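Local coordinates for iron-containing alcohol dehydrogenase (Ralstonia eutropha, PDB 3JZD), which probably reduces maleylacetate to 3-oxoadipate with NADH or NADPH, as a homodimeric member of the iron-containing alcohol dehydrogenase family in aromatic hydrocarbon breakdown, at residues Ser168-Leu173 with Thr260-Leu265; Ala205-Val210 with Phe299-Arg304; Thr121-Ser126 with Asp218-Cys223. One frame throughout, in Å; residues are numbered along the deposited sequence.

Contact 1 (Ser168-Leu173 with Thr260-Leu265); sequences SVTSAL and THTIVL
Thr262 reaches from helix 257-272 into the notch between Thr170 and Leu173, one helical turn apart on helix 165-182. Its CB lies against the methyl of Thr170, with Thr262 CB 4.1 Å from Thr170 CG2. The two branches then part. The hydroxyl goes to the Thr170 side, where OG1 of Thr262 sits 3.1 Å from CA of Thr170, and it also touches Leu173, its OG1 being 3.5 Å from CB of that leucine. With OG1 beside its own backbone N (chi1 -68°), the hydroxyl is hydrogen-bonded to the carbonyl of Ala258, one turn back, so this buried polar atom is satisfied within its own helix. The other branch, CG2, is anti to the backbone N and meets CD1 of Leu173 at 3.9 Å. Thr262 crosses both partner side chains at about a right angle.

This is helix-on-helix packing inside the all-helical C-terminal domain of an iron-containing alcohol dehydrogenase. The axes of the two short segments approach to 8.0 Å and cross at 60°, with Thr262 lying between Thr170 and Leu173. Further along, the second branch of Leu173 faces Leu265, CD2 of Leu173 lying 4.3 Å from CD2 of Leu265, a looser apolar touch. The hydroxyl of Thr170 bonds to Gly166 O in its own helix and to the carboxylate of Glu259 on helix 257-272, adding a polar link beside the contact, while Leu298 and Ala302 of helix 294-304 close over Leu173.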
loop_
_atom_site.group_PDB
_atom_site.type_symbol
_atom_site.label_atom_id
_atom_site.label_comp_id
_atom_site.label_asym_id
_atom_site.label_seq_id
_atom_site.Cartn_x
_atom_site.Cartn_y
_atom_site.Cartn_z
ATOM N N SER A 168 -4.587 -25.825 1.575
ATOM C CA SER A 168 -5.350 -24.583 1.371
ATOM C C SER A 168 -5.575 -23.948 2.740
ATOM O O SER A 168 -5.502 -22.719 2.880
ATOM C CB SER A 168 -6.680 -24.827 0.655
ATOM O OG SER A 168 -6.507 -25.325 -0.677
ATOM N N VAL A 169 -5.846 -24.779 3.751
ATOM C CA VAL A 169 -6.057 -24.266 5.114
ATOM C C VAL A 169 -4.752 -23.851 5.785
ATOM O O VAL A 169 -4.630 -22.710 6.280
ATOM C CB VAL A 169 -6.807 -25.284 6.014
ATOM C CG1 VAL A 169 -7.085 -24.709 7.411
ATOM C CG2 VAL A 169 -8.139 -25.707 5.352
ATOM N N THR A 170 -3.773 -24.752 5.747
ATOM C CA THR A 170 -2.523 -24.542 6.449
ATOM C C THR A 170 -1.667 -23.417 5.856
ATOM O O THR A 170 -1.081 -22.603 6.605
ATOM C CB THR A 170 -1.738 -25.848 6.637
ATOM O OG1 THR A 170 -1.366 -26.367 5.369
ATOM C CG2 THR A 170 -2.567 -26.890 7.461
ATOM N N SER A 171 -1.676 -23.293 4.533
ATOM C CA SER A 171 -0.945 -22.198 3.910
ATOM C C SER A 171 -1.679 -20.898 4.250
ATOM O O SER A 171 -1.063 -19.881 4.403
ATOM C CB SER A 171 -0.863 -22.363 2.393
ATOM O OG SER A 171 -0.077 -21.318 1.808
ATOM N N ALA A 172 -2.992 -20.959 4.386
ATOM C CA ALA A 172 -3.783 -19.774 4.685
ATOM C C ALA A 172 -3.452 -19.263 6.073
ATOM O O ALA A 172 -3.408 -18.056 6.288
ATOM C CB ALA A 172 -5.275 -20.071 4.535
ATOM N N LEU A 173 -3.215 -20.184 7.021
ATOM C CA LEU A 173 -2.826 -19.801 8.393
ATOM C C LEU A 173 -1.394 -19.310 8.433
ATOM O O LEU A 173 -1.080 -18.403 9.195
ATOM C CB LEU A 173 -3.125 -20.937 9.392
ATOM C CG LEU A 173 -4.635 -20.886 9.696
ATOM C CD1 LEU A 173 -5.236 -22.168 10.024
ATOM C CD2 LEU A 173 -4.846 -19.847 10.821
ATOM N N THR A 260 3.335 -26.469 10.405
ATOM C CA THR A 260 4.016 -25.963 11.598
ATOM C C THR A 260 3.447 -24.589 11.940
ATOM O O THR A 260 3.085 -24.339 13.072
ATOM C CB THR A 260 5.546 -25.906 11.410
ATOM O OG1 THR A 260 6.039 -27.217 11.190
ATOM C CG2 THR A 260 6.274 -25.315 12.615
ATOM N N HIS A 261 3.284 -23.724 10.939
ATOM C CA HIS A 261 2.704 -22.408 11.169
ATOM C C HIS A 261 1.328 -22.522 11.773
ATOM O O HIS A 261 0.983 -21.849 12.756
ATOM C CB HIS A 261 2.696 -21.588 9.831
ATOM C CG HIS A 261 4.021 -20.959 9.545
ATOM N ND1 HIS A 261 4.343 -19.699 9.986
ATOM C CD2 HIS A 261 5.149 -21.455 8.977
ATOM C CE1 HIS A 261 5.601 -19.433 9.671
ATOM N NE2 HIS A 261 6.113 -20.481 9.065
ATOM N N THR A 262 0.539 -23.408 11.194
ATOM C CA THR A 262 -0.833 -23.584 11.595
ATOM C C THR A 262 -0.943 -24.016 13.076
ATOM O O THR A 262 -1.724 -23.483 13.815
ATOM C CB THR A 262 -1.502 -24.619 10.697
ATOM O OG1 THR A 262 -1.637 -24.100 9.381
ATOM C CG2 THR A 262 -2.886 -25.014 11.236
ATOM N N ILE A 263 -0.105 -24.940 13.494
ATOM C CA ILE A 263 -0.112 -25.470 14.848
ATOM C C ILE A 263 0.464 -24.518 15.862
ATOM O O ILE A 263 -0.095 -24.360 16.919
ATOM C CB ILE A 263 0.665 -26.819 14.894
ATOM C CG1 ILE A 263 -0.115 -27.877 14.042
ATOM C CG2 ILE A 263 0.886 -27.259 16.363
ATOM C CD1 ILE A 263 0.741 -29.098 13.494
ATOM N N VAL A 264 1.587 -23.888 15.530
ATOM C CA VAL A 264 2.275 -22.980 16.443
ATOM C C VAL A 264 1.557 -21.619 16.652
ATOM O O VAL A 264 1.543 -21.092 17.764
ATOM C CB VAL A 264 3.742 -22.764 15.963
ATOM C CG1 VAL A 264 4.477 -21.617 16.786
ATOM C CG2 VAL A 264 4.488 -24.116 16.050
ATOM N N LEU A 265 0.947 -21.058 15.611
ATOM C CA LEU A 265 0.348 -19.739 15.729
ATOM C C LEU A 265 -0.513 -19.481 16.993
ATOM O O LEU A 265 -0.272 -18.541 17.718
ATOM C CB LEU A 265 -0.369 -19.352 14.444
ATOM C CG LEU A 265 -0.963 -17.963 14.452
ATOM C CD1 LEU A 265 0.145 -16.946 14.509
ATOM C CD2 LEU A 265 -1.868 -17.796 13.127
#

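Contact 2 (Ala205-Val210 with Phe299-Arg304); sequences AGIPAV and FDLAQR
Ile207 and Leu301 meet through the ends of their side chains, and the tight part of this contact is little more than that meeting. CD1 of Ile207 lies 3.8 Å from CD2 of Leu301 and 3.9 Å from CG of Leu301, so it rests against the fork of the leucine as well as against one of its methyls. The two side chains are set obliquely to each other. Leu301 starts out along the flank of its helix, but with CG anti to the backbone N (chi1 -170°) its branched end swings in toward the isoleucine. The backbones stay apart, CA of Ile207 and CA of Leu301 being 7.9 Å from each other.

On the other branch of the leucine the fit slackens. Its CD1 comes only to 4.4 Å from CD of Pro208, a ring that is itself partly exposed and whose nitrogen, having no hydrogen to give, kinks helix 190-212 at this point. Beyond it Arg304 is exposed to solvent.

Away from the annotated sites, the contact joins helices 190-212 and 294-304 of the C-terminal domain. Helix 165-182 closes the buried side, offering Ile176 to Leu301, helix 257-272 lies behind Ala302, and His305 touches both Ile207 and Pro208.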
loop_
_atom_site.group_PDB
_atom_site.type_symbol
_atom_site.label_atom_id
_atom_site.label_comp_id
_atom_site.label_asym_id
_atom_site.label_seq_id
_atom_site.Cartn_x
_atom_site.Cartn_y
_atom_site.Cartn_z
ATOM N N ALA A 205 -12.398 -15.355 6.315
ATOM C CA ALA A 205 -13.636 -15.618 5.600
ATOM C C ALA A 205 -13.431 -16.610 4.458
ATOM O O ALA A 205 -14.316 -17.399 4.142
ATOM C CB ALA A 205 -14.198 -14.325 5.005
ATOM N N GLY A 206 -12.296 -16.533 3.796
ATOM C CA GLY A 206 -12.020 -17.424 2.690
ATOM C C GLY A 206 -11.754 -18.882 3.049
ATOM O O GLY A 206 -12.065 -19.769 2.267
ATOM N N ILE A 207 -11.195 -19.155 4.220
ATOM C CA ILE A 207 -10.896 -20.542 4.581
ATOM C C ILE A 207 -12.162 -21.401 4.559
ATOM O O ILE A 207 -12.188 -22.452 3.901
ATOM C CB ILE A 207 -10.152 -20.643 5.943
ATOM C CG1 ILE A 207 -8.693 -20.234 5.748
ATOM C CG2 ILE A 207 -10.256 -22.077 6.507
ATOM C CD1 ILE A 207 -7.944 -19.774 7.017
ATOM N N PRO A 208 -13.233 -20.950 5.233
ATOM C CA PRO A 208 -14.397 -21.808 5.195
ATOM C C PRO A 208 -15.076 -21.843 3.842
ATOM O O PRO A 208 -15.650 -22.866 3.483
ATOM C CB PRO A 208 -15.311 -21.250 6.305
ATOM C CG PRO A 208 -14.757 -19.953 6.692
ATOM C CD PRO A 208 -13.304 -19.938 6.307
ATOM N N ALA A 209 -15.009 -20.760 3.069
ATOM C CA ALA A 209 -15.642 -20.782 1.763
ATOM C C ALA A 209 -14.899 -21.770 0.834
ATOM O O ALA A 209 -15.524 -22.529 0.109
ATOM C CB ALA A 209 -15.729 -19.330 1.142
ATOM N N VAL A 210 -13.576 -21.777 0.909
ATOM C CA VAL A 210 -12.763 -22.648 0.093
ATOM C C VAL A 210 -12.960 -24.099 0.546
ATOM O O VAL A 210 -13.093 -25.004 -0.289
ATOM C CB VAL A 210 -11.274 -22.221 0.123
ATOM C CG1 VAL A 210 -10.367 -23.313 -0.373
ATOM C CG2 VAL A 210 -11.102 -20.955 -0.681
ATOM N N PHE A 299 -6.995 -21.290 16.483
ATOM C CA PHE A 299 -6.962 -22.713 16.730
ATOM C C PHE A 299 -8.205 -23.344 16.123
ATOM O O PHE A 299 -8.096 -24.306 15.377
ATOM C CB PHE A 299 -6.946 -22.996 18.208
ATOM C CG PHE A 299 -6.916 -24.441 18.538
ATOM C CD1 PHE A 299 -8.097 -25.169 18.617
ATOM C CD2 PHE A 299 -5.723 -25.077 18.815
ATOM C CE1 PHE A 299 -8.088 -26.544 18.958
ATOM C CE2 PHE A 299 -5.718 -26.455 19.169
ATOM C CZ PHE A 299 -6.892 -27.169 19.226
ATOM N N ASP A 300 -9.370 -22.796 16.451
ATOM C CA ASP A 300 -10.638 -23.309 15.907
ATOM C C ASP A 300 -10.707 -23.212 14.389
ATOM O O ASP A 300 -11.295 -24.075 13.743
ATOM C CB ASP A 300 -11.869 -22.572 16.465
ATOM C CG ASP A 300 -12.113 -22.832 17.910
ATOM O OD1 ASP A 300 -11.485 -23.753 18.480
ATOM O OD2 ASP A 300 -12.928 -22.075 18.511
ATOM N N LEU A 301 -10.152 -22.157 13.812
ATOM C CA LEU A 301 -10.191 -21.993 12.352
ATOM C C LEU A 301 -9.432 -23.136 11.676
ATOM O O LEU A 301 -9.829 -23.633 10.586
ATOM C CB LEU A 301 -9.552 -20.655 11.959
ATOM C CG LEU A 301 -9.661 -20.110 10.538
ATOM C CD1 LEU A 301 -11.142 -20.001 10.189
ATOM C CD2 LEU A 301 -8.947 -18.746 10.494
ATOM N N ALA A 302 -8.356 -23.585 12.337
ATOM C CA ALA A 302 -7.571 -24.699 11.814
ATOM C C ALA A 302 -8.333 -25.986 12.034
ATOM O O ALA A 302 -8.540 -26.768 11.101
ATOM C CB ALA A 302 -6.183 -24.811 12.506
ATOM N N GLN A 303 -8.731 -26.200 13.282
ATOM C CA GLN A 303 -9.348 -27.453 13.655
ATOM C C GLN A 303 -10.656 -27.795 12.943
ATOM O O GLN A 303 -10.828 -28.910 12.475
ATOM C CB GLN A 303 -9.604 -27.513 15.138
ATOM C CG GLN A 303 -9.759 -28.985 15.524
ATOM C CD GLN A 303 -10.224 -29.178 16.904
ATOM O OE1 GLN A 303 -11.109 -28.464 17.370
ATOM N NE2 GLN A 303 -9.671 -30.183 17.576
ATOM N N ARG A 304 -11.548 -26.812 12.859
ATOM C CA ARG A 304 -12.839 -26.940 12.217
ATOM C C ARG A 304 -12.715 -27.322 10.736
ATOM O O ARG A 304 -13.623 -27.924 10.175
ATOM C CB ARG A 304 -13.554 -25.587 12.342
ATOM C CG ARG A 304 -14.881 -25.437 11.628
ATOM C CD ARG A 304 -15.441 -23.949 11.731
ATOM N NE ARG A 304 -15.557 -23.444 13.117
ATOM C CZ ARG A 304 -14.866 -22.426 13.673
ATOM N NH1 ARG A 304 -13.968 -21.659 12.970
ATOM N NH2 ARG A 304 -15.121 -22.151 14.965
#

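Contact 3 (Thr121-Ser126 with Asp218-Cys223); sequences TTYAGS and DARSQC. With NAD (nicotinamide-adenine-dinucleotide), chain E.
Tyr123 lays its ring obliquely against Cys223, with CZ of Tyr123 3.5 Å from CB of Cys223. The cysteine sulfur takes part more distantly: SG of Cys223 lies 5.0 Å from the centroid of the Tyr123 ring, an oblique sulfur-aromatic contact. Past the ring, the phenol oxygen meets Arg220 one turn back on the same helix as Cys223. NH1 of Arg220 donates to OH of Tyr123 at 3.1 Å, with a moderately bent N-H...O angle of 150°. The oxygen sits at the edge of the guanidinium, in its plane, while ring and guanidinium are turned 38° against each other. Arg220 gets there by folding: its chain bends at chi2 (-59°), bringing its end back toward the tyrosine. A water completes the junction, 2.6 Å from OH of Tyr123 and donating to O of Arg220 at 2.8 Å, so the hydroxyl is tied to both the side chain and the backbone of one residue. The guanidinium is further pinned by Ser168 OG and by the carbonyls of Pro214 and Leu163, which together fix its rotation.

The same loop that sends Tyr123 into the helical domain turns Thr121, Thr122, Ala124 and Ser126 to the cofactor. N6A of the NAD adenine donates to O of Thr121 at 2.9 Å, and OG1 of Thr122 donates to O2N of the NAD diphosphate at 2.6 Å. That threonine hydroxyl also accepts from N of Ala124, closing an ST turn that helps hold the loop's shape beside the phosphate.

Residues 121-126 leave the end of strand 116-120 in the parallel sheet of the nucleotide-binding domain and pass beside helix 165-182, whose Ala172 touches Tyr123; helix 217-236 adds Leu224 and Ala227 around the ring.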
loop_
_atom_site.group_PDB
_atom_site.type_symbol
_atom_site.label_atom_id
_atom_site.label_comp_id
_atom_site.label_asym_id
_atom_site.label_seq_id
_atom_site.Cartn_x
_atom_site.Cartn_y
_atom_site.Cartn_z
ATOM N N THR A 121 0.884 -20.183 -6.249
ATOM C CA THR A 121 -0.163 -21.169 -6.193
ATOM C C THR A 121 -0.449 -21.611 -4.732
ATOM O O THR A 121 -1.214 -22.556 -4.503
ATOM C CB THR A 121 0.173 -22.330 -7.116
ATOM O OG1 THR A 121 1.298 -23.017 -6.605
ATOM C CG2 THR A 121 0.484 -21.807 -8.550
ATOM N N THR A 122 0.157 -20.922 -3.760
ATOM C CA THR A 122 -0.137 -21.127 -2.353
ATOM C C THR A 122 -0.334 -19.757 -1.718
ATOM O O THR A 122 -0.387 -18.744 -2.431
ATOM C CB THR A 122 0.928 -21.914 -1.579
ATOM O OG1 THR A 122 2.085 -21.098 -1.334
ATOM C CG2 THR A 122 1.311 -23.228 -2.331
ATOM N N TYR A 123 -0.433 -19.715 -0.386
ATOM C CA TYR A 123 -0.648 -18.445 0.331
ATOM C C TYR A 123 0.583 -17.984 1.098
ATOM O O TYR A 123 0.504 -17.056 1.919
ATOM C CB TYR A 123 -1.873 -18.571 1.220
ATOM C CG TYR A 123 -3.073 -19.118 0.456
ATOM C CD1 TYR A 123 -3.505 -18.497 -0.723
ATOM C CD2 TYR A 123 -3.816 -20.213 0.939
ATOM C CE1 TYR A 123 -4.594 -18.979 -1.406
ATOM C CE2 TYR A 123 -4.920 -20.687 0.266
ATOM C CZ TYR A 123 -5.287 -20.076 -0.929
ATOM O OH TYR A 123 -6.365 -20.532 -1.649
ATOM N N ALA A 124 1.725 -18.621 0.803
ATOM C CA ALA A 124 2.982 -18.361 1.490
ATOM C C ALA A 124 3.409 -16.889 1.499
ATOM O O ALA A 124 3.992 -16.459 2.488
ATOM C CB ALA A 124 4.125 -19.263 0.890
ATOM N N GLY A 125 3.176 -16.144 0.404
ATOM C CA GLY A 125 3.497 -14.686 0.356
ATOM C C GLY A 125 4.929 -14.255 0.027
ATOM O O GLY A 125 5.264 -13.045 -0.007
ATOM N N SER A 126 5.765 -15.251 -0.239
ATOM C CA SER A 126 7.153 -15.035 -0.590
ATOM C C SER A 126 7.331 -14.117 -1.822
ATOM O O SER A 126 8.343 -13.430 -1.956
ATOM C CB SER A 126 7.841 -16.382 -0.839
ATOM O OG SER A 126 9.189 -16.146 -1.180
ATOM N N ASP A 218 -14.375 -17.177 -6.455
ATOM C CA ASP A 218 -14.442 -15.998 -5.584
ATOM C C ASP A 218 -13.778 -16.290 -4.236
ATOM O O ASP A 218 -13.015 -15.462 -3.752
ATOM C CB ASP A 218 -15.868 -15.562 -5.330
ATOM C CG ASP A 218 -16.538 -14.949 -6.573
ATOM O OD1 ASP A 218 -15.881 -14.273 -7.394
ATOM O OD2 ASP A 218 -17.752 -15.121 -6.673
ATOM N N ALA A 219 -14.047 -17.467 -3.663
ATOM C CA ALA A 219 -13.402 -17.862 -2.411
ATOM C C ALA A 219 -11.915 -17.958 -2.649
ATOM O O ALA A 219 -11.134 -17.515 -1.833
ATOM C CB ALA A 219 -13.945 -19.183 -1.890
ATOM N N ARG A 220 -11.509 -18.544 -3.760
ATOM C CA ARG A 220 -10.095 -18.616 -4.050
ATOM C C ARG A 220 -9.472 -17.205 -4.218
ATOM O O ARG A 220 -8.358 -16.979 -3.755
ATOM C CB ARG A 220 -9.804 -19.476 -5.282
ATOM C CG ARG A 220 -9.997 -21.007 -5.138
ATOM C CD ARG A 220 -9.128 -21.604 -4.054
ATOM N NE ARG A 220 -9.171 -23.063 -4.048
ATOM C CZ ARG A 220 -8.387 -23.831 -3.288
ATOM N NH1 ARG A 220 -7.510 -23.290 -2.449
ATOM N NH2 ARG A 220 -8.475 -25.141 -3.352
ATOM N N SER A 221 -10.164 -16.289 -4.896
ATOM C CA SER A 221 -9.689 -14.931 -5.052
ATOM C C SER A 221 -9.507 -14.246 -3.702
ATOM O O SER A 221 -8.497 -13.609 -3.430
ATOM C CB SER A 221 -10.656 -14.112 -5.906
ATOM O OG SER A 221 -10.769 -14.664 -7.201
ATOM N N GLN A 222 -10.471 -14.411 -2.836
ATOM C CA GLN A 222 -10.410 -13.803 -1.532
ATOM C C GLN A 222 -9.174 -14.300 -0.739
ATOM O O GLN A 222 -8.480 -13.480 -0.111
ATOM C CB GLN A 222 -11.703 -14.116 -0.807
ATOM C CG GLN A 222 -11.777 -13.559 0.555
ATOM C CD GLN A 222 -13.158 -13.749 1.179
ATOM O OE1 GLN A 222 -13.675 -12.824 1.782
ATOM N NE2 GLN A 222 -13.762 -14.938 1.012
ATOM N N CYS A 223 -8.860 -15.599 -0.813
ATOM C CA CYS A 223 -7.637 -16.097 -0.143
ATOM C C CYS A 223 -6.342 -15.576 -0.765
ATOM O O CYS A 223 -5.412 -15.203 -0.091
ATOM C CB CYS A 223 -7.594 -17.631 -0.112
ATOM S SG CYS A 223 -8.896 -18.353 0.898
HETATM P PA NAD E . 5.704 -25.420 -1.202
HETATM O O1A NAD E . 6.142 -24.397 -2.208
HETATM O O2A NAD E . 6.897 -26.006 -0.579
HETATM O O5B NAD E . 4.616 -26.416 -1.843
HETATM C C5B NAD E . 4.313 -27.661 -1.217
HETATM C C4B NAD E . 3.776 -28.623 -2.261
HETATM O O4B NAD E . 2.521 -28.208 -2.761
HETATM C C3B NAD E . 4.696 -28.683 -3.475
HETATM O O3B NAD E . 4.843 -29.998 -3.929
HETATM C C2B NAD E . 3.960 -27.919 -4.549
HETATM O O2B NAD E . 4.302 -28.354 -5.845
HETATM C C1B NAD E . 2.512 -28.211 -4.171
HETATM N N9A NAD E . 1.594 -27.171 -4.632
HETATM C C8A NAD E . 1.779 -25.828 -4.424
HETATM N N7A NAD E . 0.728 -25.180 -4.951
HETATM C C5A NAD E . -0.120 -26.059 -5.501
HETATM C C6A NAD E . -1.322 -25.911 -6.210
HETATM N N6A NAD E . -2.038 -24.806 -6.179
HETATM N N1A NAD E . -1.933 -27.040 -6.701
HETATM C C2A NAD E . -1.381 -28.283 -6.504
HETATM N N3A NAD E . -0.202 -28.431 -5.795
HETATM C C4A NAD E . 0.436 -27.327 -5.317
HETATM O O3 NAD E . 4.802 -24.848 0.006
HETATM P PN NAD E . 4.720 -23.325 0.523
HETATM O O1N NAD E . 4.127 -23.480 1.923
HETATM O O2N NAD E . 4.106 -22.472 -0.513
HETATM O O5D NAD E . 6.189 -22.798 0.628
HETATM C C5D NAD E . 6.921 -22.966 1.806
HETATM C C4D NAD E . 8.370 -22.676 1.469
HETATM O O4D NAD E . 8.447 -21.319 1.111
HETATM C C3D NAD E . 9.285 -22.852 2.665
HETATM O O3D NAD E . 10.569 -23.119 2.191
HETATM C C2D NAD E . 9.234 -21.504 3.312
HETATM O O2D NAD E . 10.319 -21.291 4.180
HETATM C C1D NAD E . 9.235 -20.624 2.060
HETATM N N1N NAD E . 8.720 -19.275 2.345
HETATM C C2N NAD E . 9.580 -18.217 2.195
HETATM C C3N NAD E . 9.146 -16.923 2.445
HETATM C C7N NAD E . 10.063 -15.747 2.192
HETATM O O7N NAD E . 9.595 -14.447 2.392
HETATM N N7N NAD E . 11.294 -15.898 1.742
HETATM C C4N NAD E . 7.817 -16.715 2.846
HETATM C C5N NAD E . 6.951 -17.793 2.986
HETATM C C6N NAD E . 7.412 -19.081 2.705
HETATM O O HOH W 1 -6.626 -19.194 -3.891
#

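Helix 165-182 supplies one side of contact 1 and touches the other two: Ala172 CB lies 3.6 Å from Ile207 CG1 of contact 2, and Ser171 OG makes a probable hydrogen bond of 2.7 Å to Tyr123 N of contact 3. Contacts 1 and 2 have centres 10 Å apart and merge where Thr262 CG2 meets Ala302 CB at 3.5 Å. Contact 2 joins contact 3 through Ala209 CB and Ala219 CB, also 3.5 Å apart. The NAD site lies on one side of this block: the 121-126 loop of contact 3 holds the cofactor directly, the Thr170 side chain of contact 1 is about 7 Å from it, and that of Ile207 about 14 Å.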